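Local coordinates for protein peroxisomal acyl-CoA oxidase 1A (Solanum lycopersicum, PDB 2FON) that probably catalyses the FAD-dependent oxidation of acyl-CoA in peroxisomal fatty acid beta-oxidation, as acyl-CoA oxidases do, at residues B[84-88]-B[112-117]; B[109-113]-B[630-634]; B[457-461]-B[514-518]; B[504-509]-B[589-595]. One frame throughout, in Å; residues are numbered along the deposited sequence.

Interaction 1 of 4, residues B[84-88]-B[112-117]; sequences TLRKA and VDEPAF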
# COMPACT_ATOMS: atom_id res chain seq x y z
N THR B 84 26.56 0.24 -4.71
CA THR B 84 26.04 -0.91 -5.42
C THR B 84 27.14 -1.48 -6.31
O THR B 84 27.34 -2.69 -6.37
CB THR B 84 24.79 -0.57 -6.28
OG1 THR B 84 23.78 -0.03 -5.42
CG2 THR B 84 24.22 -1.80 -7.02
N LEU B 85 27.87 -0.62 -7.01
CA LEU B 85 28.82 -1.13 -7.99
C LEU B 85 29.81 -2.01 -7.27
O LEU B 85 30.04 -3.14 -7.70
CB LEU B 85 29.47 -0.02 -8.77
CG LEU B 85 28.41 0.75 -9.61
CD1 LEU B 85 29.04 1.73 -10.61
CD2 LEU B 85 27.38 -0.15 -10.31
N ARG B 86 30.29 -1.50 -6.13
CA ARG B 86 31.25 -2.20 -5.30
C ARG B 86 30.84 -3.59 -4.92
O ARG B 86 31.62 -4.54 -5.10
CB ARG B 86 31.44 -1.43 -4.03
CG ARG B 86 32.73 -1.79 -3.33
CD ARG B 86 32.68 -1.41 -1.92
NE ARG B 86 32.09 -2.55 -1.27
CZ ARG B 86 30.95 -2.55 -0.61
NH1 ARG B 86 30.25 -1.44 -0.50
NH2 ARG B 86 30.52 -3.67 -0.07
N LYS B 87 29.63 -3.71 -4.37
CA LYS B 87 29.05 -4.98 -4.03
C LYS B 87 28.85 -5.82 -5.29
O LYS B 87 29.12 -6.98 -5.30
CB LYS B 87 27.72 -4.73 -3.41
CG LYS B 87 27.58 -5.02 -1.94
CD LYS B 87 26.13 -4.58 -1.57
CE LYS B 87 25.93 -4.34 -0.10
NZ LYS B 87 24.90 -3.30 0.19
N ALA B 88 28.40 -5.21 -6.38
CA ALA B 88 28.25 -5.98 -7.62
C ALA B 88 29.59 -6.68 -8.09
O ALA B 88 29.61 -7.90 -8.40
CB ALA B 88 27.62 -5.11 -8.69
N VAL B 112 22.58 -11.18 -1.38
CA VAL B 112 23.12 -9.83 -1.38
C VAL B 112 21.95 -8.81 -1.27
O VAL B 112 22.10 -7.75 -0.68
CB VAL B 112 23.97 -9.60 -2.66
CG1 VAL B 112 24.33 -8.11 -2.82
CG2 VAL B 112 25.21 -10.34 -2.58
N ASP B 113 20.81 -9.15 -1.87
CA ASP B 113 19.53 -8.48 -1.63
C ASP B 113 19.50 -7.02 -1.99
O ASP B 113 19.05 -6.22 -1.21
CB ASP B 113 19.11 -8.68 -0.18
CG ASP B 113 17.67 -8.22 0.11
OD1 ASP B 113 16.74 -8.43 -0.72
OD2 ASP B 113 17.45 -7.67 1.21
N GLU B 114 19.95 -6.65 -3.18
CA GLU B 114 19.97 -5.26 -3.58
C GLU B 114 19.67 -5.16 -5.07
O GLU B 114 20.42 -5.71 -5.88
CB GLU B 114 21.39 -4.77 -3.32
CG GLU B 114 21.79 -3.46 -3.97
CD GLU B 114 22.93 -2.79 -3.19
OE1 GLU B 114 23.56 -3.50 -2.34
OE2 GLU B 114 23.20 -1.56 -3.45
N PRO B 115 18.61 -4.45 -5.47
CA PRO B 115 18.43 -4.39 -6.92
C PRO B 115 19.67 -3.76 -7.58
O PRO B 115 20.25 -2.81 -7.06
CB PRO B 115 17.21 -3.44 -7.08
CG PRO B 115 16.49 -3.51 -5.75
CD PRO B 115 17.61 -3.65 -4.74
N ALA B 116 20.11 -4.32 -8.71
CA ALA B 116 21.25 -3.78 -9.46
C ALA B 116 21.22 -4.37 -10.84
O ALA B 116 20.56 -5.40 -11.05
CB ALA B 116 22.55 -4.18 -8.76
N PHE B 117 21.97 -3.78 -11.76
CA PHE B 117 22.08 -4.23 -13.15
C PHE B 117 22.29 -5.74 -13.33
O PHE B 117 21.68 -6.35 -14.22
CB PHE B 117 23.22 -3.47 -13.87
CG PHE B 117 24.58 -3.80 -13.36
CD1 PHE B 117 25.42 -4.70 -14.08
CD2 PHE B 117 25.05 -3.26 -12.17
CE1 PHE B 117 26.70 -5.03 -13.63
CE2 PHE B 117 26.35 -3.62 -11.70
CZ PHE B 117 27.16 -4.49 -12.43
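The Phe117 ring meets two residues of helix 77-97, both obliquely to its plane. Ala88 CB lies 3.6 Å from Phe117 CE2, and Leu85 CD2 lies 3.9 Å from the same CE2. The Leu85 and Phe117 side chains cross at about a right angle. The ring reaches the helix through chi1 of 68°, which places CG between the backbone N and the carbonyl carbon. Ile670 of the second subunit also packs on Leu85 and Phe117.

The second flat group is the Glu114 carboxylate, reached from two residues of the helix. Thr84 OG1 donates to Glu114 OE2 at 2.6 Å. It comes from the anti side of that oxygen, 31° out of the carboxylate plane. Leu80 O is a second hydrogen-bond partner of Thr84 OG1. Lys87 NZ forms a salt bridge to Glu114 OE1, although the position of OE1 is less certain. With an alanine in place of Glu114, the Lys87 ammonium is likely to lose its carboxylate mate and the Thr84 hydroxyl one of its two partners. Beside the carboxylate, Thr84 CG2 touches Ala116 CB at 3.4 Å.

The contact fixes the loop between helices 102-112 and 118-132 against helix 77-97. This is the helical N-terminal domain of the acyl-CoA oxidase fold. The Pro115 side chain lies about 8 Å from bound FAD, so the loop borders the cofactor region.

Interaction 2 of 4, residues B[109-113]-B[630-634]; sequences RRYVD and DHYLG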
# COMPACT_ATOMS: atom_id res chain seq x y z
N ARG B 109 23.46 -13.86 -5.56
CA ARG B 109 22.91 -12.52 -5.74
C ARG B 109 21.61 -12.32 -4.98
O ARG B 109 21.40 -11.24 -4.43
CB ARG B 109 22.82 -12.13 -7.20
CG ARG B 109 24.17 -11.67 -7.78
CD ARG B 109 24.12 -11.43 -9.27
NE ARG B 109 24.64 -12.57 -10.02
CZ ARG B 109 23.88 -13.39 -10.76
NH1 ARG B 109 22.56 -13.18 -10.80
NH2 ARG B 109 24.44 -14.41 -11.42
N ARG B 110 20.79 -13.36 -4.84
CA ARG B 110 19.53 -13.17 -4.11
C ARG B 110 19.85 -12.62 -2.73
O ARG B 110 19.32 -11.63 -2.30
CB ARG B 110 18.72 -14.47 -4.03
CG ARG B 110 17.36 -14.30 -3.40
CD ARG B 110 16.60 -15.67 -3.11
NE ARG B 110 16.26 -16.50 -4.29
CZ ARG B 110 15.81 -16.05 -5.46
NH1 ARG B 110 15.57 -14.73 -5.67
NH2 ARG B 110 15.57 -16.92 -6.44
N TYR B 111 20.77 -13.25 -2.05
CA TYR B 111 21.03 -12.94 -0.67
C TYR B 111 21.81 -11.63 -0.39
O TYR B 111 21.72 -11.06 0.68
CB TYR B 111 21.62 -14.19 -0.03
CG TYR B 111 20.53 -15.20 0.08
CD1 TYR B 111 20.47 -16.32 -0.74
CD2 TYR B 111 19.49 -15.00 0.96
CE1 TYR B 111 19.39 -17.23 -0.65
CE2 TYR B 111 18.44 -15.88 1.05
CZ TYR B 111 18.40 -16.99 0.26
OH TYR B 111 17.31 -17.82 0.42
N VAL B 112 22.58 -11.18 -1.38
CA VAL B 112 23.12 -9.83 -1.38
C VAL B 112 21.95 -8.81 -1.27
O VAL B 112 22.10 -7.75 -0.68
CB VAL B 112 23.97 -9.60 -2.66
CG1 VAL B 112 24.33 -8.11 -2.82
CG2 VAL B 112 25.21 -10.34 -2.58
N ASP B 113 20.81 -9.15 -1.87
CA ASP B 113 19.53 -8.48 -1.63
C ASP B 113 19.50 -7.02 -1.99
O ASP B 113 19.05 -6.22 -1.21
CB ASP B 113 19.11 -8.68 -0.18
CG ASP B 113 17.67 -8.22 0.11
OD1 ASP B 113 16.74 -8.43 -0.72
OD2 ASP B 113 17.45 -7.67 1.21
N ASP B 630 19.11 -12.77 9.94
CA ASP B 630 18.91 -11.38 10.27
C ASP B 630 19.49 -10.44 9.18
O ASP B 630 18.89 -9.42 8.87
CB ASP B 630 19.52 -11.10 11.65
CG ASP B 630 18.61 -11.57 12.78
OD1 ASP B 630 17.53 -12.16 12.51
OD2 ASP B 630 18.98 -11.39 13.96
N HIS B 631 20.62 -10.78 8.60
CA HIS B 631 21.17 -9.98 7.59
C HIS B 631 20.13 -9.86 6.44
O HIS B 631 19.89 -8.78 5.89
CB HIS B 631 22.45 -10.60 7.10
CG HIS B 631 23.03 -9.91 5.91
ND1 HIS B 631 22.61 -10.17 4.62
CD2 HIS B 631 24.00 -8.97 5.82
CE1 HIS B 631 23.30 -9.41 3.78
NE2 HIS B 631 24.14 -8.67 4.48
N TYR B 632 19.49 -10.97 6.11
CA TYR B 632 18.67 -10.99 4.94
C TYR B 632 17.41 -10.31 5.25
O TYR B 632 16.90 -9.52 4.45
CB TYR B 632 18.41 -12.38 4.47
CG TYR B 632 17.61 -12.44 3.19
CD1 TYR B 632 17.97 -11.71 2.05
CD2 TYR B 632 16.45 -13.21 3.13
CE1 TYR B 632 17.23 -11.77 0.93
CE2 TYR B 632 15.71 -13.25 2.00
CZ TYR B 632 16.08 -12.52 0.92
OH TYR B 632 15.31 -12.64 -0.18
N LEU B 633 16.89 -10.56 6.43
CA LEU B 633 15.66 -9.92 6.85
C LEU B 633 15.72 -8.39 7.12
O LEU B 633 14.71 -7.70 6.86
CB LEU B 633 15.12 -10.68 8.04
CG LEU B 633 13.64 -11.04 7.99
CD1 LEU B 633 13.10 -11.51 6.60
CD2 LEU B 633 13.51 -12.12 9.01
N GLY B 634 16.88 -7.88 7.61
CA GLY B 634 17.15 -6.47 8.02
C GLY B 634 15.98 -5.74 8.70
O GLY B 634 15.56 -4.66 8.24
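Tyr111 points the edge of its ring at the face of Tyr632, a T-shaped pair. The two planes are 63° apart and the centroids 4.8 Å. Tyr111 CD2 sits over the centre of the Tyr632 ring, 3.8 Å from Tyr632 CD1. The Tyr632 ring gets there because its CG is anti to the backbone N (chi1 -177°), which carries the ring across to helix 102-112.

The Asp113 and Tyr632 side chains cross at about a right angle, with carboxylate and ring planes 63° apart. Asp113 CG comes within 3.7 Å of Tyr632 CE1. Asp113 OD2 forms salt bridges with Arg317 and Lys69, which probably balance its charge. Arg317 also makes a cation-pi contact with Tyr632. His631 turns its ring edge to the Tyr111 backbone, with CE1 3.9 Å from Tyr111 O. The far nitrogen of this ring, NE2, is hydrogen-bonded to Phe67 O.

The contact joins the C-terminal end of helix 102-112 to the short helix 630-633, more than 500 residues later. Helix 48-62 packs on Tyr111 through Thr54, Ser58 and Val61. Helix 297-328 packs on Tyr632 through Leu313.

Interaction 3 of 4, residues B[457-461]-B[514-518]; sequences LMKTI and SVACA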
# COMPACT_ATOMS: atom_id res chain seq x y z
N LEU B 457 -10.91 -18.10 -20.84
CA LEU B 457 -12.05 -18.79 -20.21
C LEU B 457 -13.26 -18.62 -21.11
O LEU B 457 -13.92 -19.60 -21.43
CB LEU B 457 -12.35 -18.26 -18.83
CG LEU B 457 -11.28 -18.50 -17.78
CD1 LEU B 457 -11.71 -17.79 -16.54
CD2 LEU B 457 -10.97 -20.02 -17.51
N MET B 458 -13.50 -17.40 -21.58
CA MET B 458 -14.61 -17.17 -22.48
C MET B 458 -14.42 -18.01 -23.69
O MET B 458 -15.34 -18.74 -24.08
CB MET B 458 -14.76 -15.71 -22.88
CG MET B 458 -15.10 -14.76 -21.70
SD MET B 458 -16.60 -15.30 -20.88
CE MET B 458 -15.97 -16.07 -19.39
N LYS B 459 -13.22 -18.01 -24.26
CA LYS B 459 -12.94 -18.92 -25.38
C LYS B 459 -13.23 -20.37 -25.00
O LYS B 459 -13.89 -21.10 -25.76
CB LYS B 459 -11.50 -18.79 -25.89
CG LYS B 459 -11.26 -19.60 -27.15
CD LYS B 459 -9.79 -19.73 -27.44
CE LYS B 459 -9.56 -20.10 -28.90
NZ LYS B 459 -8.47 -19.24 -29.46
N THR B 460 -12.77 -20.78 -23.83
CA THR B 460 -12.92 -22.19 -23.47
C THR B 460 -14.38 -22.55 -23.38
O THR B 460 -14.77 -23.65 -23.75
CB THR B 460 -12.18 -22.54 -22.18
OG1 THR B 460 -10.79 -22.61 -22.46
CG2 THR B 460 -12.58 -23.87 -21.67
N ILE B 461 -15.20 -21.61 -22.90
CA ILE B 461 -16.61 -21.92 -22.84
C ILE B 461 -17.20 -22.05 -24.24
O ILE B 461 -17.80 -23.07 -24.53
CB ILE B 461 -17.44 -21.04 -21.85
CG1 ILE B 461 -17.20 -21.51 -20.43
CG2 ILE B 461 -18.95 -21.17 -22.15
CD1 ILE B 461 -17.32 -20.45 -19.45
N SER B 514 -17.87 -17.60 -14.58
CA SER B 514 -17.54 -17.58 -16.00
C SER B 514 -18.75 -17.79 -16.90
O SER B 514 -18.88 -17.11 -17.89
CB SER B 514 -16.47 -18.59 -16.32
OG SER B 514 -15.23 -18.05 -15.95
N VAL B 515 -19.64 -18.70 -16.53
CA VAL B 515 -20.86 -18.89 -17.29
C VAL B 515 -21.66 -17.60 -17.35
O VAL B 515 -22.09 -17.17 -18.41
CB VAL B 515 -21.71 -20.07 -16.71
CG1 VAL B 515 -23.18 -20.00 -17.15
CG2 VAL B 515 -21.10 -21.42 -17.13
N ALA B 516 -21.82 -16.98 -16.20
CA ALA B 516 -22.57 -15.73 -16.10
C ALA B 516 -21.91 -14.66 -17.01
O ALA B 516 -22.62 -13.88 -17.67
CB ALA B 516 -22.68 -15.25 -14.61
N CYS B 517 -20.58 -14.67 -17.10
CA CYS B 517 -19.94 -13.76 -18.03
C CYS B 517 -20.24 -14.07 -19.51
O CYS B 517 -20.55 -13.16 -20.30
CB CYS B 517 -18.46 -13.74 -17.82
SG CYS B 517 -18.03 -12.62 -16.51
N ALA B 518 -20.16 -15.35 -19.87
CA ALA B 518 -20.29 -15.73 -21.25
C ALA B 518 -21.71 -15.45 -21.66
O ALA B 518 -21.94 -15.01 -22.78
CB ALA B 518 -19.88 -17.17 -21.48
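Met458 reaches across to helix 499-521 and makes the tight part of this contact. Its methyl CE lies 3.4 Å from Ser514 O and 3.8 Å from Cys517 CB. The sulfur SD rests beside Ala518, 3.8 Å from its CB. The side chain is bent at chi2 (-57°) and again at chi3, and this folding brings SD and CE against the other helix together. Leu538 of helix 535-558 touches both Met458 and Cys517, so this side is buried. Cutting Met458 back to an alanine is likely to open a gap facing Ser514, Cys517 and Ala518, and to leave Leu538 with less to pack on.

Leu457 adds to the buried side. Its CD1 meets Ser514 OG at 3.6 Å, a van der Waals touch. The other side is looser and nearer solvent. Here Ile461 and Ala518, both partly exposed, face each other with Ile461 CG2 4.2 Å from Ala518 CB. Ile461 CD1 touches Ser514 CB at 3.7 Å. Met477, from a loop, packs on both Leu457 and Ile461.

The small residues Ser514 and Ala518, one turn apart, receive the longer side chains of helix 446-462. The axes of the two segments pass 9.8 Å apart with a signed crossing angle of -81°. The result is a nearly perpendicular helix pair joined by apolar side chains. It packs helix 446-462, which begins within the C-alpha1 region, against the C-terminal helical domain.

Interaction 4 of 4, residues B[504-509]-B[589-595]; sequences EAFEAR and DFLGTGY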
# COMPACT_ATOMS: atom_id res chain seq x y z
N GLU B 504 -14.78 -28.48 -4.75
CA GLU B 504 -16.00 -28.32 -5.50
C GLU B 504 -16.52 -26.91 -5.33
O GLU B 504 -16.99 -26.33 -6.30
CB GLU B 504 -17.06 -29.31 -5.11
CG GLU B 504 -18.18 -29.24 -6.06
CD GLU B 504 -19.30 -30.19 -5.71
OE1 GLU B 504 -20.11 -29.86 -4.81
OE2 GLU B 504 -19.38 -31.27 -6.35
N ALA B 505 -16.43 -26.38 -4.12
CA ALA B 505 -16.95 -25.06 -3.84
C ALA B 505 -16.24 -24.00 -4.70
O ALA B 505 -16.90 -23.06 -5.16
CB ALA B 505 -16.84 -24.72 -2.38
N PHE B 506 -14.94 -24.16 -4.93
CA PHE B 506 -14.22 -23.22 -5.77
C PHE B 506 -14.47 -23.40 -7.26
O PHE B 506 -14.48 -22.44 -8.04
CB PHE B 506 -12.73 -23.30 -5.45
CG PHE B 506 -12.33 -22.45 -4.30
CD1 PHE B 506 -12.44 -22.92 -2.99
CD2 PHE B 506 -11.89 -21.16 -4.51
CE1 PHE B 506 -12.12 -22.11 -1.92
CE2 PHE B 506 -11.56 -20.34 -3.43
CZ PHE B 506 -11.67 -20.83 -2.14
N GLU B 507 -14.67 -24.66 -7.65
CA GLU B 507 -15.00 -25.04 -9.01
C GLU B 507 -16.34 -24.47 -9.39
O GLU B 507 -16.48 -23.83 -10.43
CB GLU B 507 -14.98 -26.55 -9.15
CG GLU B 507 -13.56 -27.15 -9.22
CD GLU B 507 -13.52 -28.66 -9.50
OE1 GLU B 507 -12.43 -29.15 -9.83
OE2 GLU B 507 -14.54 -29.39 -9.38
N ALA B 508 -17.33 -24.65 -8.51
CA ALA B 508 -18.69 -24.18 -8.77
C ALA B 508 -18.67 -22.68 -8.98
O ALA B 508 -19.06 -22.18 -10.04
CB ALA B 508 -19.61 -24.55 -7.63
N ARG B 509 -18.18 -21.98 -7.97
CA ARG B 509 -18.04 -20.56 -8.02
C ARG B 509 -17.47 -20.06 -9.36
O ARG B 509 -18.02 -19.13 -9.99
CB ARG B 509 -17.14 -20.11 -6.89
CG ARG B 509 -16.84 -18.62 -6.94
CD ARG B 509 -15.46 -18.38 -6.48
NE ARG B 509 -15.19 -16.98 -6.23
CZ ARG B 509 -13.96 -16.55 -5.94
NH1 ARG B 509 -12.97 -17.43 -5.86
NH2 ARG B 509 -13.72 -15.25 -5.75
N ASP B 589 -19.66 -14.36 -3.87
CA ASP B 589 -19.52 -15.22 -5.01
C ASP B 589 -20.21 -16.56 -4.77
O ASP B 589 -20.96 -16.99 -5.60
CB ASP B 589 -18.07 -15.41 -5.43
CG ASP B 589 -17.43 -14.12 -5.93
OD1 ASP B 589 -18.19 -13.13 -6.15
OD2 ASP B 589 -16.16 -14.11 -6.08
N PHE B 590 -20.04 -17.18 -3.63
CA PHE B 590 -20.61 -18.50 -3.46
C PHE B 590 -22.07 -18.50 -3.06
O PHE B 590 -22.78 -19.48 -3.31
CB PHE B 590 -19.81 -19.33 -2.47
CG PHE B 590 -18.33 -19.25 -2.64
CD1 PHE B 590 -17.61 -18.13 -2.18
CD2 PHE B 590 -17.63 -20.31 -3.19
CE1 PHE B 590 -16.26 -18.06 -2.33
CE2 PHE B 590 -16.25 -20.26 -3.30
CZ PHE B 590 -15.57 -19.15 -2.89
N LEU B 591 -22.54 -17.42 -2.42
CA LEU B 591 -23.97 -17.33 -2.02
C LEU B 591 -24.87 -16.92 -3.16
O LEU B 591 -26.03 -17.35 -3.22
CB LEU B 591 -24.18 -16.36 -0.87
CG LEU B 591 -23.52 -16.70 0.48
CD1 LEU B 591 -23.30 -15.40 1.30
CD2 LEU B 591 -24.31 -17.77 1.30
N GLY B 592 -24.33 -16.10 -4.07
CA GLY B 592 -25.00 -15.65 -5.30
C GLY B 592 -25.64 -16.84 -6.01
O GLY B 592 -26.73 -17.31 -5.62
N THR B 593 -24.97 -17.28 -7.07
CA THR B 593 -25.16 -18.59 -7.69
C THR B 593 -26.05 -19.62 -6.95
O THR B 593 -26.79 -20.41 -7.58
CB THR B 593 -23.83 -19.27 -7.70
OG1 THR B 593 -23.77 -20.08 -6.51
CG2 THR B 593 -22.64 -18.25 -7.75
N GLY B 594 -25.93 -19.67 -5.62
CA GLY B 594 -26.73 -20.59 -4.81
C GLY B 594 -25.90 -21.70 -4.19
O GLY B 594 -26.39 -22.41 -3.31
N TYR B 595 -24.63 -21.84 -4.61
CA TYR B 595 -23.85 -23.00 -4.22
C TYR B 595 -23.83 -23.33 -2.71
O TYR B 595 -23.92 -24.51 -2.32
CB TYR B 595 -22.45 -23.01 -4.83
CG TYR B 595 -21.71 -24.26 -4.43
CD1 TYR B 595 -21.94 -25.48 -5.09
CD2 TYR B 595 -20.85 -24.24 -3.33
CE1 TYR B 595 -21.29 -26.63 -4.67
CE2 TYR B 595 -20.20 -25.39 -2.91
CZ TYR B 595 -20.42 -26.59 -3.58
OH TYR B 595 -19.74 -27.71 -3.12
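Phe590 has the aliphatic part of Arg509 over one face, offset toward the rim. The contact joins helix 499-521 to helix 587-592 and the turn after it, within the C-terminal helical region of the acyl-CoA oxidase fold. Arg509 CD is a CH-pi donor here, 4.1 Å from the ring centroid and off-centre. The guanidinium extends past the rim beside Phe590 CE1, its plane 24° from that of the ring. Phe590 also directs an edge at the face of Phe506, a T-shaped pair with centroids 5.5 Å apart. An ST turn shapes the second segment. Thr593 OG1 accepts from Tyr595 N at 2.7 Å.

The Tyr595 ring packs on Ala505 and Ala508 of helix 499-521. Its CG is anti to the backbone N (chi1 -178°), which sends the ring there. Ala508 CB sits over one face, 4.0 Å from the centroid, a second CH-pi contact. Ala505 CB touches the ring at CE2, 3.5 Å away. At the far end Tyr595 OH donates to Glu504 OE1 at 2.8 Å. OE1 accepts through its anti lone pair and lies near the plane of the ring.

Around the contact, Leu548 and Val551 of helix 535-558 pack on Phe506, and Gly588 of the second subunit packs on Leu591. Gln547 OE1 takes a hydrogen bond from Arg509 NH1. The other side of the guanidinium grips Asp589 in its own plane. Arg509 NE and NH2 both donate to the single oxygen Asp589 OD2, with NH2 at 2.7 Å.

The four contacts form two pairs on opposite sides of the chain's centre. Interactions 1 and 2 have centres 11 Å apart and share Val112 and Asp113, where helix 102-112 ends. Interactions 3 and 4 have centres 15 Å apart. Both use helix 499-521, and their nearest atoms are about 5 Å apart. Between the pairs the centres lie 42 to 48 Å apart. Interaction 1 is the one close to the cofactor: the Phe117 side chain is about 6 Å from the FAD-binding residue Gly196. The other three lie away from the annotated sites. Interactions 1 and 4 both touch the second subunit.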